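Beta-2-microglobulin (Danio rerio, PDB 4M9O) serves as the immunoglobulin-fold component of class I major histocompatibility complexes, which take part in presenting peptide antigens to the immune system. Local coordinates at residues Thr6-Val11 with Val29-Pro34; Leu41-Gln46 with Asp78-Ser83; Ser49-Thr54 with Leu66-Ala71. All coordinates share one frame; numbering follows the deposited sequence.

The three contacts lie in one immunoglobulin C1-set domain and sample both of its facing sheets; all are pairings of antiparallel strands. Contacts 1 and 3 share a sheet: their centres are 16 Å apart, and the adjoining strands 23-30 and 63-72 meet where Val29 N lies 2.9 Å from Leu66 O, a probable hydrogen bond. Contact 2 belongs to the other sheet, its centre 19 Å from that of contact 1 and 13 Å from that of contact 3. It reaches both across the interior: Val11 CG2 packs 3.6 Å from Cys82 CB, and Leu41 CD1 lies 3.7 Å from Val70 CG1. The disulfide Cys27-Cys82 ties the sheets covalently.

Contact 1: Thr6-Val11 with Val29-Pro34; sequences TPKVHV and VSSFHP
Pro7 sets its ring into a shallow notch lined by Val29 on one flank and Phe32 on the other. Its CB is the bump, lying 3.8 Å from Val29 CG1 and 4.0 Å from the CB of Phe32, and Pro7 CG continues the touch along that same Phe32 CB. The two cyclic side chains cross at about a right angle, so that the proline meets the phenylalanine at its CB. Phe32 CG sits between its backbone N and carbonyl carbon (chi1 44°), and the ring is folded back along its own segment, with Val29 C and Ser30 N in plane at its edge; beyond, it packs on Phe64 and Ile37. This pairing is the first hairpin of the immunoglobulin C1 fold, formed by strands 8-13 and 23-30, the former an outermost strand of its sheet. Lys8 and Ser30 make the hydrogen-bonded pair: Lys8 N gives an almost straight bond of 2.8 Å to Ser30 O, and Ser30 N returns one of 3.0 Å to Lys8 O. One residue along, Val9 and Val29 form a non-hydrogen-bonded pair on the face turned to the domain interior. The two side chains point the same way, side by side, with Val9 CG2 and Val29 CG2 4.1 Å apart; both also pack on Val84 of the facing sheet. On the other face the aliphatic part of Lys8 rises beside Ser31, whose side chain is directed toward the 6-11 segment from a backbone with positive phi (59°). Lys8 CD passes 3.8 Å from Ser31 OG, a hydroxyl that is hydrogen-bonded to Gln63 NE2.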
ATOM      1  N   THR A   6       3.775  -1.586  15.625  1.00 30.00           N
ATOM      2  CA  THR A   6       3.771  -2.120  14.284  1.00 30.00           C
ATOM      3  C   THR A   6       2.691  -1.447  13.360  1.00 30.00           C
ATOM      4  O   THR A   6       1.645  -1.129  13.784  1.00 30.00           O
ATOM      5  CB  THR A   6       3.683  -3.664  14.331  1.00 20.00           C
ATOM      6  OG1 THR A   6       4.327  -4.249  13.213  1.00 20.00           O
ATOM      7  CG2 THR A   6       2.315  -4.119  14.393  1.00 20.00           C
ATOM      8  N   PRO A   7       3.013  -1.228  12.109  1.00 18.05           N
ATOM      9  CA  PRO A   7       2.107  -0.606  11.171  1.00 18.37           C
ATOM     10  C   PRO A   7       0.846  -1.413  10.959  1.00 19.22           C
ATOM     11  O   PRO A   7       0.889  -2.591  10.967  1.00 19.61           O
ATOM     12  CB  PRO A   7       2.930  -0.541   9.901  1.00 17.18           C
ATOM     13  CG  PRO A   7       4.248  -0.986  10.232  1.00 19.61           C
ATOM     14  CD  PRO A   7       4.189  -1.753  11.439  1.00 19.10           C
ATOM     15  N   LYS A   8      -0.267  -0.746  10.797  1.00 19.12           N
ATOM     16  CA  LYS A   8      -1.482  -1.376  10.332  1.00 19.50           C
ATOM     17  C   LYS A   8      -1.546  -1.051   8.855  1.00 18.56           C
ATOM     18  O   LYS A   8      -1.504   0.064   8.497  1.00 18.50           O
ATOM     19  CB  LYS A   8      -2.723  -0.844  11.039  1.00 19.91           C
ATOM     20  CG  LYS A   8      -2.696  -0.934  12.512  1.00 23.52           C
ATOM     21  CD  LYS A   8      -3.827  -0.247  13.135  1.00 30.61           C
ATOM     22  CE  LYS A   8      -4.069  -0.661  14.585  1.00 36.43           C
ATOM     23  NZ  LYS A   8      -3.386  -1.876  15.082  1.00 39.50           N
ATOM     24  N   VAL A   9      -1.632  -2.065   8.027  1.00 18.15           N
ATOM     25  CA  VAL A   9      -1.599  -1.934   6.592  1.00 17.02           C
ATOM     26  C   VAL A   9      -2.816  -2.508   5.902  1.00 17.82           C
ATOM     27  O   VAL A   9      -3.250  -3.580   6.219  1.00 15.57           O
ATOM     28  CB  VAL A   9      -0.381  -2.647   6.006  1.00 16.77           C
ATOM     29  CG1 VAL A   9      -0.290  -2.486   4.554  1.00 17.71           C
ATOM     30  CG2 VAL A   9       0.865  -2.241   6.670  1.00 16.68           C
ATOM     31  N   HIS A  10      -3.339  -1.745   4.965  1.00 17.69           N
ATOM     32  CA  HIS A  10      -4.427  -2.135   4.119  1.00 19.35           C
ATOM     33  C   HIS A  10      -4.144  -1.895   2.639  1.00 18.81           C
ATOM     34  O   HIS A  10      -3.738  -0.855   2.267  1.00 17.92           O
ATOM     35  CB  HIS A  10      -5.686  -1.407   4.533  1.00 20.49           C
ATOM     36  CG  HIS A  10      -6.002  -1.507   5.986  1.00 21.79           C
ATOM     37  ND1 HIS A  10      -6.796  -2.492   6.493  1.00 24.44           N
ATOM     38  CD2 HIS A  10      -5.605  -0.768   7.038  1.00 26.60           C
ATOM     39  CE1 HIS A  10      -6.888  -2.355   7.792  1.00 25.66           C
ATOM     40  NE2 HIS A  10      -6.192  -1.304   8.146  1.00 28.11           N
ATOM     41  N   VAL A  11      -4.368  -2.902   1.824  1.00 30.00           N
ATOM     42  CA  VAL A  11      -4.322  -2.800   0.372  1.00 30.00           C
ATOM     43  C   VAL A  11      -5.716  -2.958  -0.245  1.00 30.00           C
ATOM     44  O   VAL A  11      -6.407  -3.869   0.059  1.00 30.00           O
ATOM     45  CB  VAL A  11      -3.360  -3.779  -0.239  1.00 20.00           C
ATOM     46  CG1 VAL A  11      -3.025  -3.407  -1.615  1.00 20.00           C
ATOM     47  CG2 VAL A  11      -2.169  -3.876   0.550  1.00 20.00           C
ATOM     48  N   VAL A  29      -1.028   2.910   5.198  1.00 15.90           N
ATOM     49  CA  VAL A  29      -0.257   2.512   6.331  1.00 15.68           C
ATOM     50  C   VAL A  29      -0.411   3.473   7.502  1.00 16.20           C
ATOM     51  O   VAL A  29      -0.324   4.642   7.367  1.00 13.21           O
ATOM     52  CB  VAL A  29       1.192   2.330   6.001  1.00 17.77           C
ATOM     53  CG1 VAL A  29       1.893   1.830   7.172  1.00 20.82           C
ATOM     54  CG2 VAL A  29       1.382   1.417   4.875  1.00 17.75           C
ATOM     55  N   SER A  30      -0.674   2.912   8.654  1.00 15.87           N
ATOM     56  CA  SER A  30      -1.066   3.687   9.772  1.00 17.25           C
ATOM     57  C   SER A  30      -0.644   3.156  11.124  1.00 16.17           C
ATOM     58  O   SER A  30      -0.403   2.034  11.263  1.00 16.17           O
ATOM     59  CB  SER A  30      -2.583   3.826   9.728  1.00 17.70           C
ATOM     60  OG  SER A  30      -3.021   4.625  10.753  1.00 27.05           O
ATOM     61  N   SER A  31      -0.636   4.028  12.103  1.00 17.15           N
ATOM     62  CA  SER A  31      -0.406   3.740  13.514  1.00 18.41           C
ATOM     63  C   SER A  31       0.910   3.095  13.920  1.00 18.09           C
ATOM     64  O   SER A  31       0.936   2.304  14.783  1.00 19.47           O
ATOM     65  CB  SER A  31      -1.548   2.908  14.062  1.00 18.44           C
ATOM     66  OG  SER A  31      -2.765   3.412  13.681  1.00 24.89           O
ATOM     67  N   PHE A  32       1.982   3.466  13.272  1.00 15.72           N
ATOM     68  CA  PHE A  32       3.269   2.894  13.504  1.00 14.70           C
ATOM     69  C   PHE A  32       4.090   3.889  14.259  1.00 13.88           C
ATOM     70  O   PHE A  32       3.878   5.029  14.118  1.00 15.26           O
ATOM     71  CB  PHE A  32       3.960   2.542  12.192  1.00 11.95           C
ATOM     72  CG  PHE A  32       3.840   3.605  11.163  1.00 13.90           C
ATOM     73  CD1 PHE A  32       4.783   4.553  11.038  1.00 12.86           C
ATOM     74  CD2 PHE A  32       2.741   3.683  10.346  1.00 12.17           C
ATOM     75  CE1 PHE A  32       4.657   5.525  10.116  1.00 10.21           C
ATOM     76  CE2 PHE A  32       2.628   4.656   9.464  1.00  7.74           C
ATOM     77  CZ  PHE A  32       3.597   5.583   9.360  1.00 12.80           C
ATOM     78  N   HIS A  33       4.988   3.385  15.091  1.00 12.46           N
ATOM     79  CA  HIS A  33       6.018   4.107  15.841  1.00 14.10           C
ATOM     80  C   HIS A  33       7.304   3.253  15.796  1.00 14.50           C
ATOM     81  O   HIS A  33       7.256   2.122  16.125  1.00 15.24           O
ATOM     82  CB  HIS A  33       5.674   4.204  17.312  1.00 12.73           C
ATOM     83  CG  HIS A  33       4.409   4.896  17.636  1.00 16.24           C
ATOM     84  ND1 HIS A  33       4.109   6.149  17.195  1.00 22.20           N
ATOM     85  CD2 HIS A  33       3.411   4.548  18.459  1.00 21.00           C
ATOM     86  CE1 HIS A  33       2.972   6.537  17.705  1.00 18.64           C
ATOM     87  NE2 HIS A  33       2.515   5.573  18.461  1.00 24.01           N
ATOM     88  N   PRO A  34       8.456   3.799  15.449  1.00 15.33           N
ATOM     89  CA  PRO A  34       8.658   5.178  15.054  1.00 15.08           C
ATOM     90  C   PRO A  34       8.184   5.545  13.645  1.00 17.54           C
ATOM     91  O   PRO A  34       8.006   4.635  12.906  1.00 17.67           O
ATOM     92  CB  PRO A  34      10.179   5.302  15.151  1.00 14.47           C
ATOM     93  CG  PRO A  34      10.659   4.010  14.898  1.00 13.18           C
ATOM     94  CD  PRO A  34       9.720   3.058  15.428  1.00 13.29           C
TER

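Contact 2: Leu41-Gln46 with Asp78-Ser83; sequences LLKNGQ and DEYTCS
With CG anti to its own backbone N (chi1 174°) and the chain extended beyond, Lys43 runs alongside Tyr80, whose ring is swung over by a CG anti to the carbonyl carbon (chi1 -63°). The two side chains point the same way: Lys43 CG lies 3.6 Å from Tyr80 CE1, and farther out Lys43 CE comes 3.5 Å from Tyr80 OH. The ammonium Lys43 NZ stays 4.5 Å from Asp78 OD2, beyond a salt bridge, so any attraction between these charges is probably diffuse. Asn44 reaches back with both ends of its amide. Asn44 OD1 accepts a nearly straight 2.7 Å bond from Glu79 N, while Asn44 ND2 donates a 3.0 Å bond to Asp78 OD1, the acceptor lying in the amide plane but being met from above its own carboxylate plane. These two bonds should fix the rotation of the amide. Asn44 and Gly45 are the central residues of a type I' turn from Lys43 to Gln46, which links strands 38-43 and 46-47 at the edge of this immunoglobulin sheet. Both have positive phi, and a water bridges Gly45 N to Glu79 O. Leu42 and Thr81 exchange paired backbone hydrogen bonds; on their face Leu42 CD1 presses to 3.5 Å from Ser83 CB. On the Tyr80 face, turned to the facing sheet, Leu41 CD2 rests 4.1 Å from the CB of Cys82, which is disulfide-bonded to Cys27.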
ATOM      1  N   LEU A  41       4.713  -0.461  -4.093  1.00 23.71           N
ATOM      2  CA  LEU A  41       3.612  -1.163  -4.698  1.00 22.84           C
ATOM      3  C   LEU A  41       4.211  -2.040  -5.774  1.00 23.11           C
ATOM      4  O   LEU A  41       5.022  -1.610  -6.506  1.00 23.55           O
ATOM      5  CB  LEU A  41       2.587  -0.207  -5.279  1.00 21.63           C
ATOM      6  CG  LEU A  41       1.633   0.519  -4.345  1.00 23.40           C
ATOM      7  CD1 LEU A  41       0.769   1.546  -5.020  1.00 19.22           C
ATOM      8  CD2 LEU A  41       0.836  -0.458  -3.656  1.00 21.93           C
ATOM      9  N   LEU A  42       3.824  -3.287  -5.816  1.00 22.95           N
ATOM     10  CA  LEU A  42       4.410  -4.237  -6.730  1.00 22.28           C
ATOM     11  C   LEU A  42       3.435  -4.931  -7.642  1.00 20.89           C
ATOM     12  O   LEU A  42       2.392  -5.297  -7.246  1.00 18.65           O
ATOM     13  CB  LEU A  42       5.210  -5.257  -5.959  1.00 21.60           C
ATOM     14  CG  LEU A  42       6.485  -4.769  -5.304  1.00 25.10           C
ATOM     15  CD1 LEU A  42       6.335  -4.691  -3.897  1.00 26.39           C
ATOM     16  CD2 LEU A  42       7.658  -5.550  -5.645  1.00 25.65           C
ATOM     17  N   LYS A  43       3.815  -5.073  -8.889  1.00 20.86           N
ATOM     18  CA  LYS A  43       3.062  -5.848  -9.852  1.00 20.98           C
ATOM     19  C   LYS A  43       3.880  -7.003 -10.401  1.00 21.65           C
ATOM     20  O   LYS A  43       4.908  -6.809 -10.963  1.00 21.95           O
ATOM     21  CB  LYS A  43       2.556  -4.996 -10.987  1.00 22.31           C
ATOM     22  CG  LYS A  43       1.899  -5.788 -12.090  1.00 21.33           C
ATOM     23  CD  LYS A  43       1.726  -4.957 -13.272  1.00 23.10           C
ATOM     24  CE  LYS A  43       0.975  -5.649 -14.343  1.00 28.67           C
ATOM     25  NZ  LYS A  43       0.888  -4.851 -15.535  1.00 33.37           N
ATOM     26  N   ASN A  44       3.401  -8.208 -10.202  1.00 21.95           N
ATOM     27  CA  ASN A  44       4.016  -9.390 -10.761  1.00 23.17           C
ATOM     28  C   ASN A  44       5.486  -9.401 -10.368  1.00 22.96           C
ATOM     29  O   ASN A  44       6.344  -9.770 -11.103  1.00 21.04           O
ATOM     30  CB  ASN A  44       3.762  -9.497 -12.282  1.00 21.45           C
ATOM     31  CG  ASN A  44       2.319  -9.796 -12.604  1.00 24.96           C
ATOM     32  OD1 ASN A  44       1.595 -10.281 -11.786  1.00 22.18           O
ATOM     33  ND2 ASN A  44       1.913  -9.494 -13.789  1.00 24.32           N
ATOM     34  N   GLY A  45       5.682  -8.973  -9.138  1.00 30.00           N
ATOM     35  CA  GLY A  45       6.897  -8.832  -8.456  1.00 30.00           C
ATOM     36  C   GLY A  45       7.809  -7.782  -8.994  1.00 30.00           C
ATOM     37  O   GLY A  45       8.934  -7.825  -8.662  1.00 30.00           O
ATOM     38  N   GLN A  46       7.387  -6.759  -9.639  1.00 30.00           N
ATOM     39  CA  GLN A  46       8.313  -5.703  -9.924  1.00 30.00           C
ATOM     40  C   GLN A  46       7.770  -4.449  -9.318  1.00 30.00           C
ATOM     41  O   GLN A  46       6.602  -4.261  -9.322  1.00 30.00           O
ATOM     42  CB  GLN A  46       8.441  -5.507 -11.415  1.00 20.00           C
ATOM     43  CG  GLN A  46       8.913  -6.702 -12.117  1.00 20.00           C
ATOM     44  CD  GLN A  46       9.116  -6.430 -13.528  1.00 20.00           C
ATOM     45  OE1 GLN A  46       8.449  -6.969 -14.360  1.00 20.00           O
ATOM     46  NE2 GLN A  46      10.038  -5.569 -13.821  1.00 20.00           N
ATOM     47  N   ASP A  78      -2.590 -11.796 -12.783  1.00 34.72           N
ATOM     48  CA  ASP A  78      -1.669 -10.790 -12.263  1.00 34.72           C
ATOM     49  C   ASP A  78      -1.670 -10.798 -10.734  1.00 34.17           C
ATOM     50  O   ASP A  78      -2.653 -11.112 -10.153  1.00 35.11           O
ATOM     51  CB  ASP A  78      -2.010  -9.401 -12.763  1.00 34.83           C
ATOM     52  CG  ASP A  78      -1.633  -9.163 -14.202  1.00 37.46           C
ATOM     53  OD1 ASP A  78      -0.880  -9.927 -14.778  1.00 40.20           O
ATOM     54  OD2 ASP A  78      -2.058  -8.154 -14.746  1.00 40.51           O
ATOM     55  N   GLU A  79      -0.562 -10.479 -10.106  1.00 31.46           N
ATOM     56  CA  GLU A  79      -0.498 -10.350  -8.678  1.00 30.09           C
ATOM     57  C   GLU A  79      -0.030  -8.937  -8.276  1.00 28.00           C
ATOM     58  O   GLU A  79       0.950  -8.480  -8.748  1.00 26.28           O
ATOM     59  CB  GLU A  79       0.391 -11.443  -8.092  1.00 31.43           C
ATOM     60  CG  GLU A  79       0.774 -11.229  -6.672  1.00 37.62           C
ATOM     61  CD  GLU A  79       1.806 -12.180  -6.153  1.00 46.04           C
ATOM     62  OE1 GLU A  79       1.447 -13.272  -5.751  1.00 52.38           O
ATOM     63  OE2 GLU A  79       2.983 -11.834  -6.087  1.00 50.81           O
ATOM     64  N   TYR A  80      -0.781  -8.272  -7.416  1.00 26.21           N
ATOM     65  CA  TYR A  80      -0.441  -6.956  -6.900  1.00 25.15           C
ATOM     66  C   TYR A  80      -0.235  -7.001  -5.407  1.00 25.95           C
ATOM     67  O   TYR A  80      -1.040  -7.503  -4.700  1.00 25.75           O
ATOM     68  CB  TYR A  80      -1.483  -5.918  -7.251  1.00 24.51           C
ATOM     69  CG  TYR A  80      -1.655  -5.660  -8.703  1.00 23.50           C
ATOM     70  CD1 TYR A  80      -0.937  -4.707  -9.329  1.00 23.41           C
ATOM     71  CD2 TYR A  80      -2.536  -6.383  -9.448  1.00 23.66           C
ATOM     72  CE1 TYR A  80      -1.079  -4.492 -10.645  1.00 24.18           C
ATOM     73  CE2 TYR A  80      -2.663  -6.178 -10.750  1.00 20.45           C
ATOM     74  CZ  TYR A  80      -1.952  -5.228 -11.344  1.00 23.66           C
ATOM     75  OH  TYR A  80      -2.091  -5.062 -12.664  1.00 27.83           O
ATOM     76  N   THR A  81       0.886  -6.475  -4.967  1.00 26.03           N
ATOM     77  CA  THR A  81       1.266  -6.430  -3.575  1.00 26.20           C
ATOM     78  C   THR A  81       1.845  -5.094  -3.117  1.00 25.51           C
ATOM     79  O   THR A  81       2.431  -4.349  -3.869  1.00 25.83           O
ATOM     80  CB  THR A  81       2.269  -7.529  -3.194  1.00 26.48           C
ATOM     81  OG1 THR A  81       3.458  -7.287  -3.875  1.00 31.24           O
ATOM     82  CG2 THR A  81       1.810  -8.847  -3.564  1.00 25.67           C
ATOM     83  N   CYS A  82       1.668  -4.835  -1.844  1.00 24.13           N
ATOM     84  CA  CYS A  82       2.219  -3.671  -1.189  1.00 23.40           C
ATOM     85  C   CYS A  82       3.287  -4.149  -0.261  1.00 21.86           C
ATOM     86  O   CYS A  82       3.070  -5.014   0.495  1.00 22.07           O
ATOM     87  CB  CYS A  82       1.164  -2.902  -0.410  1.00 22.67           C
ATOM     88  SG  CYS A  82       1.708  -1.540   0.514  1.00 30.42           S
ATOM     89  N   SER A  83       4.451  -3.569  -0.354  1.00 21.02           N
ATOM     90  CA  SER A  83       5.568  -3.955   0.462  1.00 19.98           C
ATOM     91  C   SER A  83       5.888  -2.867   1.477  1.00 19.66           C
ATOM     92  O   SER A  83       6.105  -1.779   1.102  1.00 19.87           O
ATOM     93  CB  SER A  83       6.746  -4.224  -0.428  1.00 20.32           C
ATOM     94  OG  SER A  83       7.831  -4.780   0.216  1.00 20.36           O
TER
HETATM   95  O   HOH W   1       3.547  -8.692  -7.035  1.00 31.56           O

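Contact 3: Ser49-Thr54 with Leu66-Ala71; sequences SDTKQT and LTKSVA
Lys68 threads its side chain between Thr51 and Gln53 in the antiparallel hairpin of strands 52-59 and 63-72, at the edge of one sheet of the immunoglobulin sandwich. From Lys68 CB, 4.0 Å from Lys52 O, the chain climbs past that carbonyl, Lys68 CG lying at 3.8 Å from the same oxygen. Bends at chi2 (106°) and chi3 (135°) then steer it: Lys68 CD passes 3.7 Å from Gln53 OE1, and Lys68 CE crosses to Thr51, 3.4 Å from its OG1. At the tip Lys68 NZ donates a weak, 3.5 Å hydrogen bond to Gln53 OE1. It has further partners on the facing sheet, a weak hydrogen bond to Ile39 O and a long, weak ion pair with Glu40, while Leu41 packs against the aliphatic part. An alanine in place of Lys68 would probably open a gap beside Leu41 and Thr51 and leave the carboxylate of Glu40 without this distant positive charge. Around this side chain the backbones pair regularly, Lys52 and Ser69 exchanging two hydrogen bonds and Gln53 facing Lys68 in the non-hydrogen-bonded position. Farther on, Thr54 takes over part of the pairing with its side chain. Thr54 N donates to Thr67 O, but the returning bond, from Thr67 N, goes to Thr54 OG1 at 3.1 Å; the hydroxyl is brought round by its position between backbone N and carbonyl carbon (chi1 63°). At the other end, Thr51 CG2 packs on Val70 CG2, and a water joins Asp50 O to Ala71 N. A second water sits on the face of Lys52 and Ser69, donating to both Lys52 O and Thr67 O and lying 2.8 Å from Ser69 OG.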
ATOM      1  N   SER A  49       6.018   1.701 -11.231  1.00 29.92           N
ATOM      2  CA  SER A  49       6.449   3.030 -11.512  1.00 32.98           C
ATOM      3  C   SER A  49       5.310   4.001 -11.536  1.00 33.17           C
ATOM      4  O   SER A  49       4.185   3.626 -11.662  1.00 34.36           O
ATOM      5  CB  SER A  49       7.213   3.093 -12.825  1.00 33.36           C
ATOM      6  OG  SER A  49       6.360   3.113 -13.918  1.00 35.68           O
ATOM      7  N   ASP A  50       5.629   5.261 -11.426  1.00 32.71           N
ATOM      8  CA  ASP A  50       4.606   6.263 -11.429  1.00 33.52           C
ATOM      9  C   ASP A  50       3.616   6.167 -10.261  1.00 31.39           C
ATOM     10  O   ASP A  50       2.474   6.443 -10.409  1.00 31.17           O
ATOM     11  CB  ASP A  50       3.867   6.191 -12.722  1.00 34.46           C
ATOM     12  CG  ASP A  50       4.766   6.350 -13.908  1.00 41.33           C
ATOM     13  OD1 ASP A  50       4.741   5.484 -14.772  1.00 46.87           O
ATOM     14  OD2 ASP A  50       5.488   7.344 -13.985  1.00 47.40           O
ATOM     15  N   THR A  51       4.092   5.728  -9.121  1.00 29.36           N
ATOM     16  CA  THR A  51       3.312   5.691  -7.923  1.00 28.34           C
ATOM     17  C   THR A  51       3.343   7.066  -7.302  1.00 27.60           C
ATOM     18  O   THR A  51       4.196   7.842  -7.573  1.00 27.08           O
ATOM     19  CB  THR A  51       3.783   4.629  -6.918  1.00 27.78           C
ATOM     20  OG1 THR A  51       5.041   4.979  -6.419  1.00 29.85           O
ATOM     21  CG2 THR A  51       3.875   3.298  -7.534  1.00 23.74           C
ATOM     22  N   LYS A  52       2.365   7.331  -6.490  1.00 26.77           N
ATOM     23  CA  LYS A  52       2.216   8.555  -5.774  1.00 26.90           C
ATOM     24  C   LYS A  52       2.210   8.267  -4.287  1.00 26.77           C
ATOM     25  O   LYS A  52       1.603   7.339  -3.861  1.00 26.70           O
ATOM     26  CB  LYS A  52       0.921   9.207  -6.150  1.00 27.36           C
ATOM     27  CG  LYS A  52       0.807   9.570  -7.584  1.00 33.35           C
ATOM     28  CD  LYS A  52       1.274  10.955  -7.819  1.00 44.22           C
ATOM     29  CE  LYS A  52       1.678  11.233  -9.275  1.00 48.92           C
ATOM     30  NZ  LYS A  52       1.996  12.652  -9.515  1.00 48.42           N
ATOM     31  N   GLN A  53       2.912   9.071  -3.523  1.00 25.19           N
ATOM     32  CA  GLN A  53       2.936   8.963  -2.085  1.00 24.58           C
ATOM     33  C   GLN A  53       2.573  10.287  -1.389  1.00 23.98           C
ATOM     34  O   GLN A  53       3.054  11.323  -1.736  1.00 23.47           O
ATOM     35  CB  GLN A  53       4.288   8.417  -1.621  1.00 25.26           C
ATOM     36  CG  GLN A  53       4.457   8.142  -0.156  1.00 25.54           C
ATOM     37  CD  GLN A  53       5.754   7.464   0.145  1.00 27.22           C
ATOM     38  OE1 GLN A  53       5.959   6.350  -0.192  1.00 32.70           O
ATOM     39  NE2 GLN A  53       6.628   8.160   0.711  1.00 28.84           N
ATOM     40  N   THR A  54       1.701  10.213  -0.409  1.00 22.55           N
ATOM     41  CA  THR A  54       1.360  11.370   0.385  1.00 22.82           C
ATOM     42  C   THR A  54       2.512  11.711   1.327  1.00 23.13           C
ATOM     43  O   THR A  54       3.315  10.903   1.593  1.00 22.74           O
ATOM     44  CB  THR A  54       0.020  11.221   1.157  1.00 22.08           C
ATOM     45  OG1 THR A  54       0.104  10.176   2.094  1.00 19.51           O
ATOM     46  CG2 THR A  54      -1.123  10.958   0.211  1.00 22.17           C
ATOM     47  N   LEU A  66       0.392   7.222   6.191  1.00 18.70           N
ATOM     48  CA  LEU A  66       0.917   7.381   4.885  1.00 20.07           C
ATOM     49  C   LEU A  66       0.112   6.579   3.875  1.00 19.57           C
ATOM     50  O   LEU A  66      -0.277   5.503   4.150  1.00 18.56           O
ATOM     51  CB  LEU A  66       2.346   6.885   4.920  1.00 20.73           C
ATOM     52  CG  LEU A  66       3.372   7.317   3.915  1.00 28.95           C
ATOM     53  CD1 LEU A  66       3.614   8.777   3.991  1.00 32.12           C
ATOM     54  CD2 LEU A  66       4.664   6.582   4.157  1.00 31.57           C
ATOM     55  N   THR A  67      -0.062   7.120   2.693  1.00 18.77           N
ATOM     56  CA  THR A  67      -0.739   6.458   1.606  1.00 20.68           C
ATOM     57  C   THR A  67       0.051   6.420   0.297  1.00 20.64           C
ATOM     58  O   THR A  67       0.518   7.394  -0.149  1.00 20.26           O
ATOM     59  CB  THR A  67      -2.101   7.107   1.363  1.00 20.48           C
ATOM     60  OG1 THR A  67      -2.894   6.967   2.518  1.00 23.35           O
ATOM     61  CG2 THR A  67      -2.805   6.508   0.208  1.00 21.22           C
ATOM     62  N   LYS A  68       0.186   5.263  -0.286  1.00 20.29           N
ATOM     63  CA  LYS A  68       0.781   5.117  -1.582  1.00 20.79           C
ATOM     64  C   LYS A  68      -0.253   4.609  -2.591  1.00 20.22           C
ATOM     65  O   LYS A  68      -0.948   3.695  -2.319  1.00 19.78           O
ATOM     66  CB  LYS A  68       1.970   4.178  -1.500  1.00 22.13           C
ATOM     67  CG  LYS A  68       2.642   3.909  -2.740  1.00 24.46           C
ATOM     68  CD  LYS A  68       3.917   4.620  -2.755  1.00 28.62           C
ATOM     69  CE  LYS A  68       5.028   3.803  -3.219  1.00 26.93           C
ATOM     70  NZ  LYS A  68       6.208   4.588  -3.174  1.00 25.98           N
ATOM     71  N   SER A  69      -0.333   5.232  -3.744  1.00 19.25           N
ATOM     72  CA  SER A  69      -1.286   4.869  -4.771  1.00 19.52           C
ATOM     73  C   SER A  69      -0.734   4.797  -6.191  1.00 19.75           C
ATOM     74  O   SER A  69       0.243   5.385  -6.470  1.00 18.20           O
ATOM     75  CB  SER A  69      -2.452   5.812  -4.774  1.00 20.21           C
ATOM     76  OG  SER A  69      -2.034   7.111  -4.868  1.00 22.67           O
ATOM     77  N   VAL A  70      -1.394   4.049  -7.037  1.00 18.81           N
ATOM     78  CA  VAL A  70      -1.052   3.943  -8.437  1.00 19.74           C
ATOM     79  C   VAL A  70      -2.225   3.594  -9.358  1.00 19.68           C
ATOM     80  O   VAL A  70      -3.034   2.825  -9.013  1.00 20.02           O
ATOM     81  CB  VAL A  70       0.107   2.957  -8.627  1.00 19.82           C
ATOM     82  CG1 VAL A  70      -0.328   1.586  -8.524  1.00 20.25           C
ATOM     83  CG2 VAL A  70       0.850   3.211  -9.882  1.00 20.73           C
ATOM     84  N   ALA A  71      -2.267   4.150 -10.546  1.00 21.05           N
ATOM     85  CA  ALA A  71      -3.225   3.718 -11.535  1.00 22.12           C
ATOM     86  C   ALA A  71      -2.873   2.309 -11.997  1.00 23.07           C
ATOM     87  O   ALA A  71      -1.734   2.011 -12.182  1.00 23.80           O
ATOM     88  CB  ALA A  71      -3.251   4.620 -12.663  1.00 23.15           C
TER
HETATM   89  O   HOH W   2      -0.310   6.416 -11.374  1.00 38.29           O
HETATM   90  O   HOH W   3      -0.883   8.450  -2.662  1.00 30.87           O